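Local coordinates for protein putative drug/sodium antiporter (Escherichia coli, PDB 4Z3N) that is a MATE-family membrane transporter associated with transport of the genotoxin colibactin, probably working as an antiporter, at residues V373-T376 with R377-L381; L407-L410 with M411-V414; G438-S441 with G442-A446; A446-L449 with A450-L453. All blocks are in the same frame, centred on the assembly; numbering follows the deposited sequence.

Overall arrangement
From the N terminus onward, the four contacts are met in series, and each is local to one helix or its end, so none closes a long loop, encloses another or crosses it. Contact 1 lies in helix 366-379 and the residues just after it, and contact 2 ends helix 402-413. Contacts 3 and 4 are successive parts of helix 432-453 and share Ala-446. That last helix ties the set together: Met-440 of contact 3 packs on Ile-378 and Met-379 of contact 1, while Arg-412 and Leu-408 of contact 2 meet Thr-443, Ala-446 and Leu-449. Contacts 1 and 2 do not touch, yet both border the same monoolein, which also lies against contact 3.

Contact 1 of 4, residues V373-T376 with R377-L381; sequences VLQT and RIMAL. With OLC ((2R)-2,3-dihydroxypropyl (9Z)-octadec-9-enoate), chain B; OLC ((2R)-2,3-dihydroxypropyl (9Z)-octadec-9-enoate), chain D; OLC ((2R)-2,3-dihydroxypropyl (9Z)-octadec-9-enoate), chain C.
Val-373 and Arg-377, one turn apart, run side by side in the same direction. With CG1 anti to the backbone N (chi1 170°), Val-373 sets this methyl over the centre of the guanidinium, 3.6 Å from Arg-377 CZ. The arginine chain is extended from CG to NE, which carries its flat end out beside the valine. A monoolein tail covers the opposite face, its C4 lying 3.8 Å from Arg-377 CZ, so the planar group is sandwiched between protein and lipid carbons. Leu-374 and Ile-378 repeat the parallel pairing on the next ridge, where their CD1 atoms meet at 3.9 Å. Gln-375 and Met-379 instead cross obliquely, with Gln-375 CG 3.7 Å from Met-379 SD. A bend at chi3 (75°) turns the methionine methyl onto a second monoolein. The side-chain amide of Gln-375 is hydrogen-bonded to Thr-295 and Tyr-277. Beneath the side chains, Met-379 N donates to Gln-375 O at 2.8 Å, one of the regular bonds that fix this spacing. Such i to i+4 ridges, bordered by several lipid tails and by helices 326-358 and 432-453, are those of a transmembrane helix in the MATE bundle.

Contact 2 of 4, residues L407-L410 with M411-V414; sequences LLTL and MRHV. With OLC ((2R)-2,3-dihydroxypropyl (9Z)-octadec-9-enoate), chain B.
Thr-409 and His-413 meet across one helical turn, the methyl CG2 of the threonine lying 3.9 Å from His-413 ND1. Two donors of the histidine reach the same carbonyl: His-413 N bonds to Thr-409 O at 3.0 Å, and His-413 ND1 adds a weak bond of 3.5 Å. With CG beside the backbone N (chi1 -67°), the imidazole turns its edge back to that oxygen, which lies near the ring plane. The monoolein touches the same histidine: its tail carbon C16 lies at the imidazole edge, 3.5 Å from His-413 CE1, while its hydroxyl O23 donates to His-413 O at 2.9 Å. Leu-407 and Met-411 run side by side on another flank, Leu-407 CD1 being 4.2 Å from Met-411 CE. A water bridges Thr-409 OG1 and Arg-412 NH1, joining two side chains whose backbones are a turn apart. Further out, Ser-405 O and Ser-389 OG hold these same two groups, the hydroxyl and the guanidinium nitrogen. Val-414 N still bonds to Leu-410 O, although Val-414 has left helical backbone angles. This is the last turn of helix 402-413 in the MATE transmembrane bundle, where a lipid head group takes up a helix-end carbonyl.

Contact 3 of 4, residues G438-S441 with G442-A446; sequences GAMS and GTFVA. With OLC ((2R)-2,3-dihydroxypropyl (9Z)-octadec-9-enoate), chain B.
Met-440 and Phe-444 pack at an angle along a kinked transmembrane helix, 432-453, in which the regular backbone ladder is interrupted at Gly-442 and Thr-443. Among the backbone bonds, the amides of these two residues find no carbonyl four residues earlier. Thr-443 N makes a weak bond to Met-440 O at 3.1 Å, and Ser-441 O receives two more weak bonds, from Phe-444 N and Val-445 N. Ordinary geometry resumes where Ala-446 N donates to Gly-442 O. Ala-439 O, passed over by the turn that follows, accepts instead from Ser-417 OG. Apolar packing spans the kink. The thioether chain of Met-440 starts from the crowded position between the backbone N and the carbonyl carbon (chi1 74°) and then runs extended, its CG 4.0 Å from Phe-444 CE2. The ring also has Ser-441 CA near its plane at the edge, and it meets Phe-385 of helix 382-399. One monoolein touches Phe-444; on another flank the monoolein bordering His-413 approaches with C13 3.5 Å from Thr-443 OG1, and its glyceryl end lies against Ala-439 CB. The side-chain hydrogen bond comes from a serine turned back upon its own turn. Gly-438 O is gripped twice, by Ser-441 N at 3.1 Å and by Ser-441 OG at 2.6 Å, the hydroxyl lying in the carbonyl plane on a lone pair.

Contact 4 of 4, residues A446-L449 with A450-L453; sequences AALL and AWRL. With OLC ((2R)-2,3-dihydroxypropyl (9Z)-octadec-9-enoate), chain F.
Leu-448 meets the edge of Trp-451 while a lipid tail lies over one face of the same indole. The leucine branch CD2 is near the ring plane, 3.7 Å from Trp-451 CE3, at the six-membered side. Over the face, C12 of a monoolein sits displaced toward the rim and comes 3.5 Å from Trp-451 CG; farther along the tail, C14 is 3.6 Å from Trp-451 CE3. The indole thus presents its flat surface to the acyl chain and its edge to the leucine one turn back. With CG anti to the backbone N (chi1 180°), the tryptophan swings its ring out from the helix toward that tail. The same leucine CD2 also approaches Arg-452 obliquely, 4.3 Å from Arg-452 NE, so that one methyl serves two neighbouring side chains of the following turn. On another flank, Leu-449 and Leu-453 pack at an angle to each other, Leu-449 CG being 4.0 Å from Leu-453 CD1. Regular alpha-helical bonds run beneath these side chains. Leu-449 O takes the amide of Leu-453 at 3.0 Å and, more weakly, that of Arg-452, while Ala-450 N to Ala-446 O is close to straight (174°). Two alanines make contact with helix 382-399: Ala-446 packs on Ser-389, and Ala-450 on Ile-388 and Ala-392, while Leu-453 reaches Tyr-396 of the same helix. Leu-449 lies against Leu-407 and Leu-408, so the final stretch of helix 432-453 has lipid at Trp-451 and packs against helices 382-399 and 402-413.

Contact 1 of 4, residues V373-T376 with R377-L381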
loop_
_atom_site.group_PDB
_atom_site.type_symbol
_atom_site.label_atom_id
_atom_site.label_comp_id
_atom_site.label_asym_id
_atom_site.label_seq_id
_atom_site.Cartn_x
_atom_site.Cartn_y
_atom_site.Cartn_z
ATOM N N VAL A 373 24.696 3.211 -3.830
ATOM C CA VAL A 373 25.336 2.848 -2.573
ATOM C C VAL A 373 25.334 4.031 -1.605
ATOM O O VAL A 373 25.085 3.863 -0.401
ATOM C CB VAL A 373 26.796 2.336 -2.799
ATOM C CG1 VAL A 373 27.569 2.189 -1.467
ATOM C CG2 VAL A 373 26.777 1.008 -3.566
ATOM N N LEU A 374 25.584 5.228 -2.129
ATOM C CA LEU A 374 25.596 6.438 -1.290
ATOM C C LEU A 374 24.196 6.775 -0.743
ATOM O O LEU A 374 24.065 7.256 0.381
ATOM C CB LEU A 374 26.171 7.632 -2.075
ATOM C CG LEU A 374 26.250 8.940 -1.288
ATOM C CD1 LEU A 374 27.167 8.841 -0.104
ATOM C CD2 LEU A 374 26.669 10.101 -2.181
ATOM N N GLN A 375 23.171 6.509 -1.555
ATOM C CA GLN A 375 21.774 6.742 -1.201
ATOM C C GLN A 375 21.362 5.813 -0.062
ATOM O O GLN A 375 20.786 6.238 0.959
ATOM C CB GLN A 375 20.865 6.511 -2.416
ATOM C CG GLN A 375 19.396 6.701 -2.133
ATOM C CD GLN A 375 18.477 6.254 -3.256
ATOM O OE1 GLN A 375 18.036 7.067 -4.071
ATOM N NE2 GLN A 375 18.145 4.965 -3.279
ATOM N N THR A 376 21.674 4.533 -0.252
ATOM C CA THR A 376 21.370 3.526 0.737
ATOM C C THR A 376 22.101 3.821 2.042
ATOM O O THR A 376 21.506 3.766 3.125
ATOM C CB THR A 376 21.736 2.132 0.236
ATOM O OG1 THR A 376 20.966 1.828 -0.941
ATOM C CG2 THR A 376 21.466 1.079 1.330
ATOM N N ARG A 377 23.382 4.159 1.941
ATOM C CA ARG A 377 24.176 4.403 3.136
ATOM C C ARG A 377 23.619 5.558 3.949
ATOM O O ARG A 377 23.629 5.534 5.192
ATOM C CB ARG A 377 25.626 4.694 2.774
ATOM C CG ARG A 377 26.400 3.501 2.249
ATOM C CD ARG A 377 27.842 3.676 2.597
ATOM N NE ARG A 377 28.637 2.499 2.291
ATOM C CZ ARG A 377 29.672 2.502 1.461
ATOM N NH1 ARG A 377 30.028 3.630 0.853
ATOM N NH2 ARG A 377 30.347 1.381 1.249
ATOM N N ILE A 378 23.164 6.591 3.248
ATOM C CA ILE A 378 22.648 7.763 3.937
ATOM C C ILE A 378 21.217 7.557 4.434
ATOM O O ILE A 378 20.943 7.776 5.601
ATOM C CB ILE A 378 22.734 9.012 3.039
ATOM C CG1 ILE A 378 24.213 9.321 2.739
ATOM C CG2 ILE A 378 22.021 10.201 3.703
ATOM C CD1 ILE A 378 24.471 10.642 2.038
ATOM N N MET A 379 20.327 7.094 3.562
ATOM C CA MET A 379 18.894 7.068 3.857
ATOM C C MET A 379 18.327 5.791 4.491
ATOM O O MET A 379 17.211 5.814 5.014
ATOM C CB MET A 379 18.109 7.333 2.564
ATOM C CG MET A 379 18.426 8.650 1.873
ATOM S SD MET A 379 17.536 8.836 0.309
ATOM C CE MET A 379 15.889 9.190 0.924
ATOM N N ALA A 380 19.076 4.692 4.455
ATOM C CA ALA A 380 18.518 3.391 4.834
ATOM C C ALA A 380 18.042 3.325 6.282
ATOM O O ALA A 380 16.982 2.777 6.561
ATOM C CB ALA A 380 19.526 2.293 4.587
ATOM N N LEU A 381 18.824 3.881 7.197
ATOM C CA LEU A 381 18.467 3.834 8.604
ATOM C C LEU A 381 17.212 4.649 8.899
ATOM O O LEU A 381 16.579 4.448 9.939
ATOM C CB LEU A 381 19.629 4.320 9.474
ATOM C CG LEU A 381 20.787 3.326 9.562
ATOM C CD1 LEU A 381 22.000 3.906 10.283
ATOM C CD2 LEU A 381 20.272 2.098 10.257
HETATM C C18 OLC B . 5.491 4.843 2.552
HETATM C C10 OLC B . 13.980 6.927 3.515
HETATM C C9 OLC B . 13.859 6.101 2.456
HETATM C C17 OLC B . 7.003 4.940 2.617
HETATM C C11 OLC B . 12.993 8.055 3.745
HETATM C C8 OLC B . 15.112 5.607 1.750
HETATM C C24 OLC B . 11.458 13.703 -0.372
HETATM C C16 OLC B . 7.390 6.359 2.969
HETATM C C12 OLC B . 11.915 8.110 2.669
HETATM C C7 OLC B . 14.788 4.622 0.640
HETATM C C15 OLC B . 8.899 6.468 3.153
HETATM C C13 OLC B . 10.555 8.379 3.315
HETATM C C6 OLC B . 14.276 5.343 -0.592
HETATM C C14 OLC B . 9.398 7.771 2.542
HETATM C C5 OLC B . 15.154 6.532 -0.925
HETATM C C4 OLC B . 14.377 7.518 -1.787
HETATM C C3 OLC B . 13.020 7.801 -1.175
HETATM C C2 OLC B . 12.399 9.066 -1.739
HETATM C C21 OLC B . 10.816 11.518 0.641
HETATM C C1 OLC B . 11.463 9.689 -0.711
HETATM C C22 OLC B . 10.454 12.988 0.514
HETATM O O19 OLC B . 10.863 9.005 0.107
HETATM O O25 OLC B . 10.772 14.582 -1.241
HETATM O O23 OLC B . 9.166 13.114 -0.057
HETATM O O20 OLC B . 11.389 11.083 -0.580
HETATM C C9 OLC D . 25.990 4.098 8.174
HETATM C C8 OLC D . 27.106 4.576 7.270
HETATM C C7 OLC D . 27.936 3.405 6.771
HETATM C C6 OLC D . 29.031 3.870 5.823
HETATM C C5 OLC D . 30.008 2.743 5.530
HETATM C C4 OLC D . 31.232 3.317 4.827
HETATM C C3 OLC D . 32.534 2.830 5.449
HETATM C C2 OLC D . 33.741 3.454 4.762
HETATM C C1 OLC D . 34.168 2.665 3.541
HETATM C C9 OLC C . 19.675 7.945 11.633
HETATM C C8 OLC C . 20.038 8.415 10.234
HETATM C C7 OLC C . 21.463 8.929 10.195
HETATM C C6 OLC C . 22.113 8.549 8.875
HETATM C C5 OLC C . 23.503 9.150 8.812
HETATM C C4 OLC C . 24.276 8.579 7.632
HETATM C C3 OLC C . 25.419 9.507 7.235
HETATM C C2 OLC C . 26.529 8.708 6.581
HETATM C C1 OLC C . 27.056 9.440 5.363
#

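Contact 2 of 4, residues L407-L410 with M411-V414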
loop_
_atom_site.group_PDB
_atom_site.type_symbol
_atom_site.label_atom_id
_atom_site.label_comp_id
_atom_site.label_asym_id
_atom_site.label_seq_id
_atom_site.Cartn_x
_atom_site.Cartn_y
_atom_site.Cartn_z
ATOM N N LEU A 407 -2.214 14.476 8.065
ATOM C CA LEU A 407 -1.231 15.351 8.694
ATOM C C LEU A 407 0.156 14.707 8.813
ATOM O O LEU A 407 1.169 15.357 8.571
ATOM C CB LEU A 407 -1.712 15.780 10.077
ATOM C CG LEU A 407 -0.667 16.584 10.853
ATOM C CD1 LEU A 407 -0.225 17.855 10.078
ATOM C CD2 LEU A 407 -1.155 16.909 12.286
ATOM N N LEU A 408 0.203 13.430 9.181
ATOM C CA LEU A 408 1.476 12.752 9.382
ATOM C C LEU A 408 2.117 12.384 8.049
ATOM O O LEU A 408 3.334 12.408 7.898
ATOM C CB LEU A 408 1.287 11.513 10.257
ATOM C CG LEU A 408 1.055 11.829 11.742
ATOM C CD1 LEU A 408 0.487 10.625 12.494
ATOM C CD2 LEU A 408 2.337 12.327 12.390
ATOM N N THR A 409 1.294 12.060 7.066
ATOM C CA THR A 409 1.815 11.745 5.749
ATOM C C THR A 409 2.360 13.006 5.056
ATOM O O THR A 409 3.352 12.954 4.330
ATOM C CB THR A 409 0.741 11.086 4.897
ATOM O OG1 THR A 409 0.259 9.931 5.590
ATOM C CG2 THR A 409 1.311 10.652 3.563
ATOM N N LEU A 410 1.713 14.140 5.293
ATOM C CA LEU A 410 2.150 15.405 4.721
ATOM C C LEU A 410 3.437 15.855 5.362
ATOM O O LEU A 410 4.325 16.403 4.712
ATOM C CB LEU A 410 1.084 16.476 4.910
ATOM C CG LEU A 410 -0.119 16.364 3.987
ATOM C CD1 LEU A 410 -1.145 17.418 4.360
ATOM C CD2 LEU A 410 0.340 16.515 2.550
ATOM N N MET A 411 3.509 15.629 6.663
ATOM C CA MET A 411 4.674 15.976 7.449
ATOM C C MET A 411 5.858 15.131 7.021
ATOM O O MET A 411 6.994 15.582 7.090
ATOM C CB MET A 411 4.385 15.783 8.937
ATOM C CG MET A 411 5.424 16.405 9.866
ATOM S SD MET A 411 5.318 18.207 9.914
ATOM C CE MET A 411 3.760 18.431 9.054
ATOM N N ARG A 412 5.602 13.896 6.596
ATOM C CA ARG A 412 6.694 13.014 6.169
ATOM C C ARG A 412 7.172 13.267 4.734
ATOM O O ARG A 412 8.367 13.322 4.491
ATOM C CB ARG A 412 6.307 11.533 6.331
ATOM C CG ARG A 412 7.520 10.608 6.315
ATOM C CD ARG A 412 7.218 9.123 6.542
ATOM N NE ARG A 412 6.215 8.571 5.629
ATOM C CZ ARG A 412 4.989 8.193 5.997
ATOM N NH1 ARG A 412 4.619 8.300 7.266
ATOM N NH2 ARG A 412 4.130 7.708 5.095
ATOM N N HIS A 413 6.251 13.378 3.782
ATOM C CA HIS A 413 6.638 13.520 2.372
ATOM C C HIS A 413 6.690 14.928 1.756
ATOM O O HIS A 413 7.215 15.076 0.665
ATOM C CB HIS A 413 5.713 12.659 1.508
ATOM C CG HIS A 413 5.881 11.189 1.736
ATOM N ND1 HIS A 413 5.086 10.471 2.600
ATOM C CD2 HIS A 413 6.785 10.311 1.242
ATOM C CE1 HIS A 413 5.478 9.209 2.615
ATOM N NE2 HIS A 413 6.509 9.087 1.800
ATOM N N VAL A 414 6.167 15.955 2.421
ATOM C CA VAL A 414 6.105 17.284 1.790
ATOM C C VAL A 414 6.586 18.483 2.628
ATOM O O VAL A 414 7.538 19.147 2.249
ATOM C CB VAL A 414 4.675 17.601 1.315
ATOM C CG1 VAL A 414 4.616 19.022 0.779
ATOM C CG2 VAL A 414 4.258 16.635 0.255
HETATM C C18 OLC B . 5.491 4.843 2.552
HETATM C C10 OLC B . 13.980 6.927 3.515
HETATM C C9 OLC B . 13.859 6.101 2.456
HETATM C C17 OLC B . 7.003 4.940 2.617
HETATM C C11 OLC B . 12.993 8.055 3.745
HETATM C C8 OLC B . 15.112 5.607 1.750
HETATM C C24 OLC B . 11.458 13.703 -0.372
HETATM C C16 OLC B . 7.390 6.359 2.969
HETATM C C12 OLC B . 11.915 8.110 2.669
HETATM C C7 OLC B . 14.788 4.622 0.640
HETATM C C15 OLC B . 8.899 6.468 3.153
HETATM C C13 OLC B . 10.555 8.379 3.315
HETATM C C6 OLC B . 14.276 5.343 -0.592
HETATM C C14 OLC B . 9.398 7.771 2.542
HETATM C C5 OLC B . 15.154 6.532 -0.925
HETATM C C4 OLC B . 14.377 7.518 -1.787
HETATM C C3 OLC B . 13.020 7.801 -1.175
HETATM C C2 OLC B . 12.399 9.066 -1.739
HETATM C C21 OLC B . 10.816 11.518 0.641
HETATM C C1 OLC B . 11.463 9.689 -0.711
HETATM C C22 OLC B . 10.454 12.988 0.514
HETATM O O19 OLC B . 10.863 9.005 0.107
HETATM O O25 OLC B . 10.772 14.582 -1.241
HETATM O O23 OLC B . 9.166 13.114 -0.057
HETATM O O20 OLC B . 11.389 11.083 -0.580
HETATM O O HOH W 1 2.149 8.160 7.360
#

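Contact 3 of 4, residues G438-S441 with G442-A446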
loop_
_atom_site.group_PDB
_atom_site.type_symbol
_atom_site.label_atom_id
_atom_site.label_comp_id
_atom_site.label_asym_id
_atom_site.label_seq_id
_atom_site.Cartn_x
_atom_site.Cartn_y
_atom_site.Cartn_z
ATOM N N GLY A 438 18.065 15.779 2.789
ATOM C CA GLY A 438 16.884 16.595 2.921
ATOM C C GLY A 438 15.643 15.735 2.940
ATOM O O GLY A 438 14.750 15.930 3.768
ATOM N N ALA A 439 15.612 14.761 2.038
ATOM C CA ALA A 439 14.424 13.963 1.796
ATOM C C ALA A 439 14.037 13.119 3.007
ATOM O O ALA A 439 12.851 12.908 3.263
ATOM C CB ALA A 439 14.634 13.079 0.573
ATOM N N MET A 440 15.025 12.654 3.767
ATOM C CA MET A 440 14.734 11.823 4.934
ATOM C C MET A 440 14.437 12.642 6.213
ATOM O O MET A 440 13.973 12.105 7.214
ATOM C CB MET A 440 15.887 10.837 5.178
ATOM C CG MET A 440 17.154 11.431 5.766
ATOM S SD MET A 440 18.399 10.150 6.089
ATOM C CE MET A 440 19.705 11.171 6.774
ATOM N N SER A 441 14.665 13.947 6.164
ATOM C CA SER A 441 14.406 14.807 7.319
ATOM C C SER A 441 12.915 14.892 7.696
ATOM O O SER A 441 12.593 15.145 8.834
ATOM C CB SER A 441 14.970 16.224 7.066
ATOM O OG SER A 441 14.217 16.911 6.081
ATOM N N GLY A 442 12.021 14.689 6.739
ATOM C CA GLY A 442 10.602 14.602 7.024
ATOM C C GLY A 442 10.227 13.391 7.865
ATOM O O GLY A 442 9.301 13.454 8.668
ATOM N N THR A 443 10.951 12.288 7.678
ATOM C CA THR A 443 10.720 11.061 8.439
ATOM C C THR A 443 11.057 11.257 9.904
ATOM O O THR A 443 10.485 10.614 10.790
ATOM C CB THR A 443 11.557 9.864 7.860
ATOM O OG1 THR A 443 10.922 9.372 6.674
ATOM C CG2 THR A 443 11.678 8.712 8.867
ATOM N N PHE A 444 12.013 12.127 10.175
ATOM C CA PHE A 444 12.399 12.292 11.566
ATOM C C PHE A 444 11.426 13.214 12.297
ATOM O O PHE A 444 10.915 12.849 13.347
ATOM C CB PHE A 444 13.861 12.735 11.653
ATOM C CG PHE A 444 14.813 11.637 11.242
ATOM C CD1 PHE A 444 14.978 10.506 12.044
ATOM C CD2 PHE A 444 15.478 11.689 10.027
ATOM C CE1 PHE A 444 15.824 9.469 11.653
ATOM C CE2 PHE A 444 16.324 10.656 9.630
ATOM C CZ PHE A 444 16.496 9.549 10.448
ATOM N N VAL A 445 11.111 14.359 11.701
ATOM C CA VAL A 445 10.116 15.273 12.243
ATOM C C VAL A 445 8.769 14.557 12.499
ATOM O O VAL A 445 8.194 14.643 13.587
ATOM C CB VAL A 445 9.926 16.475 11.283
ATOM C CG1 VAL A 445 8.964 17.511 11.859
ATOM C CG2 VAL A 445 11.254 17.123 11.020
ATOM N N ALA A 446 8.292 13.841 11.487
ATOM C CA ALA A 446 7.065 13.068 11.572
ATOM C C ALA A 446 7.110 11.976 12.659
ATOM O O ALA A 446 6.082 11.617 13.234
ATOM C CB ALA A 446 6.759 12.447 10.204
HETATM C C18 OLC B . 5.491 4.843 2.552
HETATM C C10 OLC B . 13.980 6.927 3.515
HETATM C C9 OLC B . 13.859 6.101 2.456
HETATM C C17 OLC B . 7.003 4.940 2.617
HETATM C C11 OLC B . 12.993 8.055 3.745
HETATM C C8 OLC B . 15.112 5.607 1.750
HETATM C C24 OLC B . 11.458 13.703 -0.372
HETATM C C16 OLC B . 7.390 6.359 2.969
HETATM C C12 OLC B . 11.915 8.110 2.669
HETATM C C7 OLC B . 14.788 4.622 0.640
HETATM C C15 OLC B . 8.899 6.468 3.153
HETATM C C13 OLC B . 10.555 8.379 3.315
HETATM C C6 OLC B . 14.276 5.343 -0.592
HETATM C C14 OLC B . 9.398 7.771 2.542
HETATM C C5 OLC B . 15.154 6.532 -0.925
HETATM C C4 OLC B . 14.377 7.518 -1.787
HETATM C C3 OLC B . 13.020 7.801 -1.175
HETATM C C2 OLC B . 12.399 9.066 -1.739
HETATM C C21 OLC B . 10.816 11.518 0.641
HETATM C C1 OLC B . 11.463 9.689 -0.711
HETATM C C22 OLC B . 10.454 12.988 0.514
HETATM O O19 OLC B . 10.863 9.005 0.107
HETATM O O25 OLC B . 10.772 14.582 -1.241
HETATM O O23 OLC B . 9.166 13.114 -0.057
HETATM O O20 OLC B . 11.389 11.083 -0.580
#

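Contact 4 of 4, residues A446-L449 with A450-L453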
loop_
_atom_site.group_PDB
_atom_site.type_symbol
_atom_site.label_atom_id
_atom_site.label_comp_id
_atom_site.label_asym_id
_atom_site.label_seq_id
_atom_site.Cartn_x
_atom_site.Cartn_y
_atom_site.Cartn_z
ATOM N N ALA A 446 8.292 13.841 11.487
ATOM C CA ALA A 446 7.065 13.068 11.572
ATOM C C ALA A 446 7.110 11.976 12.659
ATOM O O ALA A 446 6.082 11.617 13.234
ATOM C CB ALA A 446 6.759 12.447 10.204
ATOM N N ALA A 447 8.296 11.445 12.942
ATOM C CA ALA A 447 8.440 10.437 13.994
ATOM C C ALA A 447 8.325 11.135 15.338
ATOM O O ALA A 447 7.717 10.635 16.268
ATOM C CB ALA A 447 9.753 9.713 13.872
ATOM N N LEU A 448 8.899 12.322 15.408
ATOM C CA LEU A 448 8.722 13.184 16.550
ATOM C C LEU A 448 7.249 13.525 16.798
ATOM O O LEU A 448 6.791 13.523 17.949
ATOM C CB LEU A 448 9.534 14.467 16.365
ATOM C CG LEU A 448 10.791 14.582 17.230
ATOM C CD1 LEU A 448 11.519 15.911 16.967
ATOM C CD2 LEU A 448 10.434 14.423 18.702
ATOM N N LEU A 449 6.521 13.838 15.728
ATOM C CA LEU A 449 5.108 14.190 15.857
ATOM C C LEU A 449 4.325 13.006 16.386
ATOM O O LEU A 449 3.636 13.130 17.389
ATOM C CB LEU A 449 4.514 14.666 14.528
ATOM C CG LEU A 449 3.086 15.251 14.571
ATOM C CD1 LEU A 449 2.903 16.296 15.671
ATOM C CD2 LEU A 449 2.713 15.855 13.218
ATOM N N ALA A 450 4.463 11.855 15.730
ATOM C CA ALA A 450 3.796 10.631 16.172
ATOM C C ALA A 450 3.993 10.352 17.660
ATOM O O ALA A 450 3.019 10.146 18.374
ATOM C CB ALA A 450 4.287 9.428 15.346
ATOM N N TRP A 451 5.250 10.340 18.104
ATOM C CA TRP A 451 5.613 10.149 19.511
ATOM C C TRP A 451 4.880 11.107 20.486
ATOM O O TRP A 451 4.482 10.705 21.586
ATOM C CB TRP A 451 7.129 10.303 19.664
ATOM C CG TRP A 451 7.665 10.143 21.069
ATOM C CD1 TRP A 451 7.134 9.385 22.069
ATOM C CD2 TRP A 451 8.838 10.766 21.623
ATOM N NE1 TRP A 451 7.893 9.499 23.212
ATOM C CE2 TRP A 451 8.945 10.337 22.965
ATOM C CE3 TRP A 451 9.807 11.644 21.114
ATOM C CZ2 TRP A 451 9.981 10.753 23.806
ATOM C CZ3 TRP A 451 10.839 12.056 21.951
ATOM C CH2 TRP A 451 10.917 11.608 23.282
ATOM N N ARG A 452 4.692 12.361 20.084
ATOM C CA ARG A 452 3.993 13.332 20.924
ATOM C C ARG A 452 2.485 13.136 20.945
ATOM O O ARG A 452 1.852 13.324 21.983
ATOM C CB ARG A 452 4.314 14.754 20.473
ATOM C CG ARG A 452 5.792 15.070 20.627
ATOM C CD ARG A 452 6.072 16.547 20.457
ATOM N NE ARG A 452 7.475 16.866 20.712
ATOM C CZ ARG A 452 7.982 18.090 20.625
ATOM N NH1 ARG A 452 7.201 19.113 20.284
ATOM N NH2 ARG A 452 9.268 18.289 20.876
ATOM N N LEU A 453 1.911 12.770 19.804
ATOM C CA LEU A 453 0.475 12.619 19.698
ATOM C C LEU A 453 -0.034 11.280 20.232
ATOM O O LEU A 453 -1.210 11.146 20.511
ATOM C CB LEU A 453 0.005 12.782 18.248
ATOM C CG LEU A 453 0.094 14.129 17.534
ATOM C CD1 LEU A 453 -0.343 13.987 16.075
ATOM C CD2 LEU A 453 -0.698 15.207 18.242
HETATM C C18 OLC F . 14.346 11.226 16.083
HETATM C C10 OLC F . 9.913 6.347 22.924
HETATM C C9 OLC F . 9.279 5.427 23.684
HETATM C C17 OLC F . 12.927 10.988 16.577
HETATM C C11 OLC F . 9.960 6.212 21.411
HETATM C C8 OLC F . 7.781 5.556 23.910
HETATM C C16 OLC F . 12.857 9.720 17.408
HETATM C C12 OLC F . 10.037 7.583 20.771
HETATM C C7 OLC F . 7.301 4.678 25.053
HETATM C C15 OLC F . 11.429 9.349 17.786
HETATM C C13 OLC F . 10.890 7.575 19.508
HETATM C C6 OLC F . 6.137 5.353 25.736
HETATM C C14 OLC F . 11.363 8.996 19.256
#